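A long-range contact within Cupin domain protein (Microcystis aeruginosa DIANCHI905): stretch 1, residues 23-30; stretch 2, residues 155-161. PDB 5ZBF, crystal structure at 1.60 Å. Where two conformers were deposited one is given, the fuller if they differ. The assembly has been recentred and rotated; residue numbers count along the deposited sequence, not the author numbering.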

ATOM      1  N   GLN A  23      -0.453   2.181 -12.403  1.00 21.76           N
ATOM      2  CA  GLN A  23      -1.422   1.194 -12.877  1.00 24.47           C
ATOM      3  C   GLN A  23      -0.854  -0.196 -12.659  1.00 25.97           C
ATOM      4  O   GLN A  23       0.263  -0.459 -13.080  1.00 28.36           O
ATOM      5  CB  GLN A  23      -1.723   1.407 -14.359  1.00 33.02           C
ATOM      6  CG  GLN A  23      -2.948   0.649 -14.857  1.00 37.14           C
ATOM      7  CD  GLN A  23      -4.247   1.200 -14.290  1.00 39.97           C
ATOM      8  OE1 GLN A  23      -4.508   2.405 -14.357  1.00 45.97           O
ATOM      9  NE2 GLN A  23      -5.073   0.317 -13.732  1.00 45.18           N
ATOM     10  N   CYS A  24      -1.625  -1.067 -12.004  1.00 25.79           N
ATOM     11  CA  CYS A  24      -1.247  -2.465 -11.772  1.00 24.93           C
ATOM     12  C   CYS A  24      -2.395  -3.371 -12.259  1.00 25.01           C
ATOM     13  O   CYS A  24      -3.187  -3.895 -11.468  1.00 26.20           O
ATOM     14  CB  CYS A  24      -0.967  -2.704 -10.289  1.00 25.79           C
ATOM     15  SG  CYS A  24       0.350  -1.683  -9.605  1.00 27.99           S
ATOM     16  N   GLN A  25      -2.470  -3.530 -13.577  1.00 27.72           N
ATOM     17  CA  GLN A  25      -3.617  -4.142 -14.244  1.00 29.18           C
ATOM     18  C   GLN A  25      -4.924  -3.503 -13.761  1.00 28.94           C
ATOM     19  O   GLN A  25      -5.148  -2.330 -14.038  1.00 35.43           O
ATOM     20  CB  GLN A  25      -3.583  -5.666 -14.110  0.70 24.40           C
ATOM     21  CG  GLN A  25      -2.526  -6.278 -15.012  0.50 25.78           C
ATOM     22  CD  GLN A  25      -2.464  -7.799 -14.946  0.50 26.52           C
ATOM     23  OE1 GLN A  25      -3.338  -8.458 -14.382  0.50 32.34           O
ATOM     24  NE2 GLN A  25      -1.418  -8.358 -15.528  0.50 29.27           N
ATOM     25  N   ASP A  26      -5.767  -4.226 -13.023  1.00 29.77           N
ATOM     26  CA  ASP A  26      -7.075  -3.679 -12.637  1.00 32.86           C
ATOM     27  C   ASP A  26      -7.062  -2.988 -11.275  1.00 29.40           C
ATOM     28  O   ASP A  26      -8.114  -2.569 -10.777  1.00 31.69           O
ATOM     29  CB  ASP A  26      -8.154  -4.765 -12.682  1.00 34.09           C
ATOM     30  CG  ASP A  26      -8.393  -5.289 -14.080  1.00 41.07           C
ATOM     31  OD1 ASP A  26      -8.259  -4.515 -15.052  1.00 45.75           O
ATOM     32  OD2 ASP A  26      -8.724  -6.482 -14.207  1.00 46.83           O
ATOM     33  N   THR A  27      -5.876  -2.861 -10.684  1.00 26.04           N
ATOM     34  CA  THR A  27      -5.696  -2.131  -9.446  1.00 23.45           C
ATOM     35  C   THR A  27      -4.886  -0.862  -9.719  1.00 24.49           C
ATOM     36  O   THR A  27      -3.896  -0.890 -10.449  1.00 26.36           O
ATOM     37  CB  THR A  27      -4.937  -2.993  -8.422  1.00 27.31           C
ATOM     38  OG1 THR A  27      -5.601  -4.250  -8.286  1.00 29.63           O
ATOM     39  CG2 THR A  27      -4.852  -2.307  -7.064  1.00 31.58           C
ATOM     40  N   ILE A  28      -5.337   0.247  -9.146  1.00 22.32           N
ATOM     41  CA  ILE A  28      -4.562   1.480  -9.119  1.00 22.18           C
ATOM     42  C   ILE A  28      -3.919   1.625  -7.744  1.00 23.86           C
ATOM     43  O   ILE A  28      -4.601   1.536  -6.719  1.00 24.94           O
ATOM     44  CB  ILE A  28      -5.460   2.700  -9.394  1.00 25.29           C
ATOM     45  CG1 ILE A  28      -6.043   2.629 -10.807  1.00 33.50           C
ATOM     46  CG2 ILE A  28      -4.683   3.993  -9.201  1.00 29.61           C
ATOM     47  CD1 ILE A  28      -7.344   3.388 -10.949  1.00 41.66           C
ATOM     48  N   PHE A  29      -2.608   1.837  -7.730  1.00 22.70           N
ATOM     49  CA  PHE A  29      -1.880   2.148  -6.513  1.00 20.98           C
ATOM     50  C   PHE A  29      -1.434   3.595  -6.623  1.00 18.89           C
ATOM     51  O   PHE A  29      -0.906   3.999  -7.663  1.00 19.92           O
ATOM     52  CB  PHE A  29      -0.657   1.231  -6.373  1.00 20.79           C
ATOM     53  CG  PHE A  29       0.225   1.553  -5.190  1.00 18.53           C
ATOM     54  CD1 PHE A  29       0.079   0.871  -3.990  1.00 20.89           C
ATOM     55  CD2 PHE A  29       1.196   2.553  -5.267  1.00 18.27           C
ATOM     56  CE1 PHE A  29       0.872   1.174  -2.894  1.00 19.11           C
ATOM     57  CE2 PHE A  29       1.981   2.869  -4.174  1.00 17.03           C
ATOM     58  CZ  PHE A  29       1.843   2.157  -2.990  1.00 17.55           C
ATOM     59  N   GLN A  30      -1.628   4.370  -5.567  1.00 15.97           N
ATOM     60  CA  GLN A  30      -1.125   5.742  -5.558  1.00 16.62           C
ATOM     61  C   GLN A  30      -0.402   6.123  -4.283  1.00 15.71           C
ATOM     62  O   GLN A  30      -0.794   5.735  -3.194  1.00 17.16           O
ATOM     63  CB  GLN A  30      -2.255   6.739  -5.857  1.00 21.27           C
ATOM     64  CG  GLN A  30      -3.400   6.711  -4.866  1.00 24.20           C
ATOM     65  CD  GLN A  30      -4.658   7.415  -5.374  1.00 30.61           C
ATOM     66  OE1 GLN A  30      -4.937   7.427  -6.566  1.00 34.99           O
ATOM     67  NE2 GLN A  30      -5.424   7.978  -4.461  1.00 31.88           N
ATOM     68  N   GLN A 155      -1.556 -15.092  -5.849  1.00 33.58           N
ATOM     69  CA  GLN A 155      -2.224 -13.807  -5.678  0.50 29.28           C
ATOM     70  C   GLN A 155      -1.363 -12.694  -6.268  1.00 28.99           C
ATOM     71  O   GLN A 155      -0.148 -12.770  -6.227  1.00 30.21           O
ATOM     72  CB  GLN A 155      -2.491 -13.552  -4.188  0.50 29.37           C
ATOM     73  CG  GLN A 155      -2.380 -14.799  -3.306  0.50 27.37           C
ATOM     74  CD  GLN A 155      -3.591 -15.031  -2.449  0.30 27.38           C
ATOM     75  OE1 GLN A 155      -4.107 -16.147  -2.369  0.25 32.35           O
ATOM     76  NE2 GLN A 155      -4.067 -13.981  -1.818  0.50 30.66           N
ATOM     77  N   GLU A 156      -2.012 -11.672  -6.816  1.00 26.39           N
ATOM     78  CA  GLU A 156      -1.297 -10.493  -7.275  1.00 26.03           C
ATOM     79  C   GLU A 156      -0.690  -9.797  -6.071  1.00 24.95           C
ATOM     80  O   GLU A 156      -1.282  -9.785  -4.992  1.00 25.42           O
ATOM     81  CB  GLU A 156      -2.231  -9.538  -8.003  1.00 29.74           C
ATOM     82  CG  GLU A 156      -2.765 -10.124  -9.285  1.00 33.41           C
ATOM     83  CD  GLU A 156      -3.825  -9.257  -9.890  1.00 40.07           C
ATOM     84  OE1 GLU A 156      -5.005  -9.660  -9.853  1.00 48.81           O
ATOM     85  OE2 GLU A 156      -3.468  -8.169 -10.380  1.00 38.96           O
ATOM     86  N   GLU A 157       0.490  -9.220  -6.266  1.00 23.12           N
ATOM     87  CA  GLU A 157       1.211  -8.557  -5.192  1.00 22.26           C
ATOM     88  C   GLU A 157       1.776  -7.238  -5.674  1.00 21.62           C
ATOM     89  O   GLU A 157       2.378  -7.163  -6.747  1.00 21.71           O
ATOM     90  CB  GLU A 157       2.340  -9.452  -4.703  1.00 21.62           C
ATOM     91  CG  GLU A 157       3.174  -8.872  -3.578  1.00 23.72           C
ATOM     92  CD  GLU A 157       4.221  -9.851  -3.088  1.00 24.13           C
ATOM     93  OE1 GLU A 157       3.927 -11.066  -3.068  1.00 28.67           O
ATOM     94  OE2 GLU A 157       5.323  -9.402  -2.728  1.00 28.26           O
ATOM     95  N   ILE A 158       1.564  -6.201  -4.874  1.00 18.60           N
ATOM     96  CA  ILE A 158       2.160  -4.896  -5.116  1.00 18.27           C
ATOM     97  C   ILE A 158       3.019  -4.584  -3.913  1.00 19.01           C
ATOM     98  O   ILE A 158       2.563  -4.747  -2.781  1.00 19.49           O
ATOM     99  CB  ILE A 158       1.077  -3.817  -5.256  1.00 21.54           C
ATOM    100  CG1 ILE A 158       0.209  -4.121  -6.481  1.00 24.33           C
ATOM    101  CG2 ILE A 158       1.708  -2.431  -5.353  1.00 23.21           C
ATOM    102  CD1 ILE A 158      -1.095  -3.357  -6.514  1.00 26.23           C
ATOM    103  N   GLY A 159       4.242  -4.104  -4.132  1.00 17.21           N
ATOM    104  CA  GLY A 159       5.086  -3.758  -2.987  1.00 19.12           C
ATOM    105  C   GLY A 159       6.016  -2.575  -3.190  1.00 19.21           C
ATOM    106  O   GLY A 159       6.264  -2.143  -4.307  1.00 18.75           O
ATOM    107  N   PHE A 160       6.539  -2.069  -2.080  1.00 16.78           N
ATOM    108  CA  PHE A 160       7.458  -0.953  -2.103  1.00 16.63           C
ATOM    109  C   PHE A 160       8.215  -0.895  -0.793  1.00 16.44           C
ATOM    110  O   PHE A 160       7.827  -1.534   0.175  1.00 19.52           O
ATOM    111  CB  PHE A 160       6.697   0.367  -2.369  1.00 19.45           C
ATOM    112  CG  PHE A 160       5.722   0.761  -1.286  1.00 20.01           C
ATOM    113  CD1 PHE A 160       6.069   1.701  -0.319  1.00 21.63           C
ATOM    114  CD2 PHE A 160       4.429   0.231  -1.261  1.00 20.34           C
ATOM    115  CE1 PHE A 160       5.165   2.080   0.660  1.00 23.24           C
ATOM    116  CE2 PHE A 160       3.537   0.590  -0.273  1.00 23.49           C
ATOM    117  CZ  PHE A 160       3.899   1.524   0.688  1.00 22.31           C
ATOM    118  N   ILE A 161       9.268  -0.088  -0.757  1.00 19.07           N
ATOM    119  CA  ILE A 161      10.065   0.054   0.457  1.00 20.19           C
ATOM    120  C   ILE A 161      10.098   1.497   0.928  1.00 20.82           C
ATOM    121  O   ILE A 161       9.844   2.414   0.150  1.00 21.18           O
ATOM    122  CB  ILE A 161      11.497  -0.503   0.283  1.00 22.18           C
ATOM    123  CG1 ILE A 161      12.331   0.358  -0.680  1.00 23.97           C
ATOM    124  CG2 ILE A 161      11.426  -1.946  -0.180  1.00 22.30           C
ATOM    125  CD1 ILE A 161      13.776  -0.078  -0.804  1.00 25.34           C
TER
HETATM  126  O   HOH W   1      -3.537  -5.668  -9.197  1.00 37.66           O
HETATM  127  O   HOH W   2      -5.727  -6.835 -11.522  1.00 45.02           O

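Strand 27-30 and the strand of stretch 2 run nearly parallel, their axes 8° apart and 9.8 Å at closest approach. That is too far for backbone pairing, and no direct hydrogen bond joins the two stretches, so side chains and water must fill the gap. Stretch 1 reverses direction through a type II' turn from Cys24 to Thr27, closed by Cys24 N to Thr27 O at 2.8 Å and Thr27 N to Cys24 O at 3.0 Å. Gln23 NE2 braces the loop with a hydrogen bond to Gln25 O at 2.7 Å.

The side chains alternate. Thr27 and Phe29 point toward the partner while Ile28 points away; Glu156, Ile158 and Phe160 point back, with Glu157 and Gly159 between them contributing nothing to the contact.

Ile158 is the hub, with the largest covered area, 90 Å². Its CD1 reaches Cys24 SG at 3.8 Å and Thr27 CG2 at 3.9 Å, while its CG2 lies 3.9 Å from Phe29 CD1. A branched aliphatic suits this site because its two arms meet different neighbours. Farther along, Phe29 and Phe160 fill the gap with rings whose planes meet obliquely at 57°; Phe29 CZ comes within 3.6 Å of Phe160 CE2, which lies at the edge of the Phe29 ring.

At the turn the chemistry becomes polar. Glu156 OE2 accepts from water 1 at 2.8 Å, and the same water donates to Cys24 O at 2.9 Å and accepts from Thr27 OG1 at 2.7 Å. Water 2 donates to Glu156 OE2 at 2.9 Å and accepts from Asp26 N at 3.0 Å. Thus one carboxylate oxygen of the buried Glu156 serves the turn through two waters, and Thr27 serves both chemistries: methyl to Ile158, hydroxyl to water.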